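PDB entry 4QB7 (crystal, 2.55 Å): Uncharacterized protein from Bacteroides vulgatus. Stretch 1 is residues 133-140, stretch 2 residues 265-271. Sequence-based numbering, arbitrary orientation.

Stretch 1 133-140: NWKDMIDL
Stretch 2, residues 265-271: TEALYFI

Two segments of one chain, at least 130 residues apart wherever they touch, bury 428 Å² between them without a single direct hydrogen bond; packing and two bridging waters hold them together. Stretch 2 is extended from Glu266 (-105/139), with a strand at 268-270. Stretch 1 has no regular helix or strand: Trp134 sits at phi/psi 65/13, Lys135 and Asp136 near -93/0 and -111/7, and from Met137 (-60/140) the backbone becomes extended and passes obliquely by the strand. The chains run in the same general sense, CA of Lys135 lying 7.3 Å from CA of Glu266 and CA of Asp139 6.2 Å from CA of Tyr269.

The principal bump is Met137, a selenomethionine pointing toward stretch 2 with chi1 m, chi2 t and chi3 98°. Its unbranched, flexible chain enters a hollow lined by three consecutive residues. Met137 SE lies 3.8 Å from Leu268 CD2, Met137 CB meets the edge of the Tyr269 ring at CD2 (4.0 Å), and Met137 CE touches Tyr269 O at 3.4 Å and rests over the Phe270 face, 4.1 Å from the ring centroid. Trp134 (m, chi2 91°) broadens this buried apolar patch: its CB packs on Leu268 CD2 at 3.7 Å and its CZ3 approaches Phe270 CE1 at 4.3 Å. Leu268 (m, t) starts sideways and Phe270 (m, chi2 -81°) starts away, yet both bring their ends back to the contact.

Tyr269 (chi1 -44°, chi2 -73°) is the reciprocal bump, pointing toward stretch 1. Asp139 (t) lays its CB over the ring face, 4.2 Å from the centroid, while its OD1 is satisfied elsewhere in the structure. At the margin, aliphatic CD of Lys135 (m, t, t, p) passes 3.4 Å from OE2 of Glu266 (m, t), without a salt bridge.

Each water donates to one carbonyl oxygen from each stretch, linking two acceptors: the oxygen of water 1 lies 2.6 Å from Trp134 O and 2.7 Å from Ala267 O; that of water 2 lies 2.9 Å from Ile138 O and 2.8 Å from Tyr269 O.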

# COMPACT_ATOMS: atom_id res chain seq x y z
N ASN A 133 1.55 15.67 1.02
CA ASN A 133 0.92 15.21 2.27
C ASN A 133 0.38 13.77 2.21
O ASN A 133 -0.76 13.53 2.59
CB ASN A 133 -0.17 16.19 2.71
CG ASN A 133 0.47 17.48 3.12
OD1 ASN A 133 0.23 18.52 2.50
ND2 ASN A 133 1.39 17.43 4.11
N TRP A 134 1.24 12.82 1.75
CA TRP A 134 0.98 11.37 1.67
C TRP A 134 -0.12 10.99 0.67
O TRP A 134 -0.56 9.84 0.68
CB TRP A 134 0.63 10.80 3.07
CG TRP A 134 1.61 11.20 4.13
CD1 TRP A 134 1.56 12.30 4.93
CD2 TRP A 134 2.86 10.56 4.40
NE1 TRP A 134 2.69 12.37 5.71
CE2 TRP A 134 3.51 11.31 5.40
CE3 TRP A 134 3.49 9.40 3.92
CZ2 TRP A 134 4.75 10.94 5.94
CZ3 TRP A 134 4.71 9.03 4.45
CH2 TRP A 134 5.33 9.79 5.44
N LYS A 135 -0.55 11.92 -0.19
CA LYS A 135 -1.68 11.70 -1.09
C LYS A 135 -1.22 11.18 -2.43
O LYS A 135 -2.06 10.87 -3.27
CB LYS A 135 -2.54 12.98 -1.23
CG LYS A 135 -2.99 13.52 0.14
CD LYS A 135 -4.25 14.36 0.14
CE LYS A 135 -4.30 15.34 1.30
NZ LYS A 135 -3.59 16.62 0.97
N ASP A 136 0.09 11.00 -2.61
CA ASP A 136 0.67 10.51 -3.86
C ASP A 136 1.27 9.09 -3.75
O ASP A 136 1.92 8.65 -4.69
CB ASP A 136 1.79 11.46 -4.32
CG ASP A 136 1.35 12.82 -4.83
OD1 ASP A 136 0.12 13.05 -4.94
OD2 ASP A 136 2.25 13.67 -5.11
N MSE A 137 1.07 8.39 -2.60
CA MSE A 137 1.64 7.06 -2.35
C MSE A 137 1.12 6.09 -3.39
O MSE A 137 -0.04 6.17 -3.80
CB MSE A 137 1.33 6.54 -0.93
CG MSE A 137 1.75 7.50 0.18
SE MSE A 137 1.36 6.84 1.92
CE MSE A 137 2.99 6.17 2.38
N ILE A 138 2.01 5.22 -3.86
CA ILE A 138 1.72 4.24 -4.88
C ILE A 138 1.20 2.94 -4.26
O ILE A 138 1.77 2.44 -3.29
CB ILE A 138 3.03 4.00 -5.69
CG1 ILE A 138 3.57 5.30 -6.37
CG2 ILE A 138 2.93 2.82 -6.64
CD1 ILE A 138 2.62 6.09 -7.24
N ASP A 139 0.10 2.41 -4.81
CA ASP A 139 -0.45 1.11 -4.41
C ASP A 139 0.18 0.10 -5.39
O ASP A 139 -0.39 -0.18 -6.45
CB ASP A 139 -1.99 1.12 -4.44
CG ASP A 139 -2.67 -0.20 -4.16
OD1 ASP A 139 -2.00 -1.13 -3.63
OD2 ASP A 139 -3.90 -0.32 -4.47
N LEU A 140 1.41 -0.37 -5.05
CA LEU A 140 2.19 -1.28 -5.87
C LEU A 140 1.56 -2.66 -5.88
O LEU A 140 1.41 -3.28 -4.82
CB LEU A 140 3.66 -1.36 -5.38
CG LEU A 140 4.60 -2.31 -6.17
CD1 LEU A 140 4.89 -1.77 -7.56
CD2 LEU A 140 5.87 -2.59 -5.40
N THR A 265 -11.81 7.96 0.71
CA THR A 265 -11.01 7.67 -0.47
C THR A 265 -9.50 7.66 -0.20
O THR A 265 -8.75 7.21 -1.07
CB THR A 265 -11.36 8.68 -1.58
OG1 THR A 265 -11.30 10.01 -1.05
CG2 THR A 265 -12.74 8.43 -2.16
N GLU A 266 -9.05 8.12 0.98
CA GLU A 266 -7.63 8.19 1.30
C GLU A 266 -7.16 7.08 2.28
O GLU A 266 -7.87 6.72 3.23
CB GLU A 266 -7.28 9.59 1.81
CG GLU A 266 -7.40 10.61 0.69
CD GLU A 266 -7.35 12.10 1.01
OE1 GLU A 266 -7.32 12.48 2.21
OE2 GLU A 266 -7.35 12.89 0.04
N ALA A 267 -5.96 6.52 1.99
CA ALA A 267 -5.29 5.48 2.78
C ALA A 267 -3.78 5.58 2.60
O ALA A 267 -3.32 6.22 1.66
CB ALA A 267 -5.78 4.10 2.37
N LEU A 268 -3.00 4.96 3.50
CA LEU A 268 -1.54 4.95 3.45
C LEU A 268 -1.07 3.59 3.00
O LEU A 268 -1.63 2.59 3.42
CB LEU A 268 -0.95 5.29 4.84
CG LEU A 268 -1.41 6.59 5.52
CD1 LEU A 268 -0.97 6.62 6.94
CD2 LEU A 268 -0.85 7.83 4.81
N TYR A 269 -0.04 3.55 2.14
CA TYR A 269 0.52 2.31 1.58
C TYR A 269 1.99 2.26 1.84
O TYR A 269 2.75 3.01 1.21
CB TYR A 269 0.23 2.18 0.06
CG TYR A 269 -1.18 2.53 -0.34
CD1 TYR A 269 -2.24 1.68 -0.05
CD2 TYR A 269 -1.46 3.73 -0.99
CE1 TYR A 269 -3.55 2.01 -0.41
CE2 TYR A 269 -2.76 4.05 -1.38
CZ TYR A 269 -3.80 3.19 -1.07
OH TYR A 269 -5.09 3.52 -1.39
N PHE A 270 2.40 1.38 2.74
CA PHE A 270 3.81 1.26 3.14
C PHE A 270 4.43 -0.06 2.74
O PHE A 270 3.70 -1.04 2.60
CB PHE A 270 3.90 1.36 4.68
CG PHE A 270 3.70 2.74 5.27
CD1 PHE A 270 4.74 3.66 5.29
CD2 PHE A 270 2.48 3.11 5.81
CE1 PHE A 270 4.55 4.94 5.82
CE2 PHE A 270 2.30 4.38 6.38
CZ PHE A 270 3.34 5.28 6.38
N ILE A 271 5.80 -0.11 2.64
CA ILE A 271 6.57 -1.34 2.49
C ILE A 271 6.27 -2.09 3.82
O ILE A 271 6.34 -1.48 4.90
CB ILE A 271 8.08 -1.11 2.23
CG1 ILE A 271 8.31 -0.36 0.90
CG2 ILE A 271 8.84 -2.43 2.23
CD1 ILE A 271 9.61 0.29 0.76
O HOH W 1 -2.20 7.93 -0.06
O HOH W 2 3.71 3.36 -1.36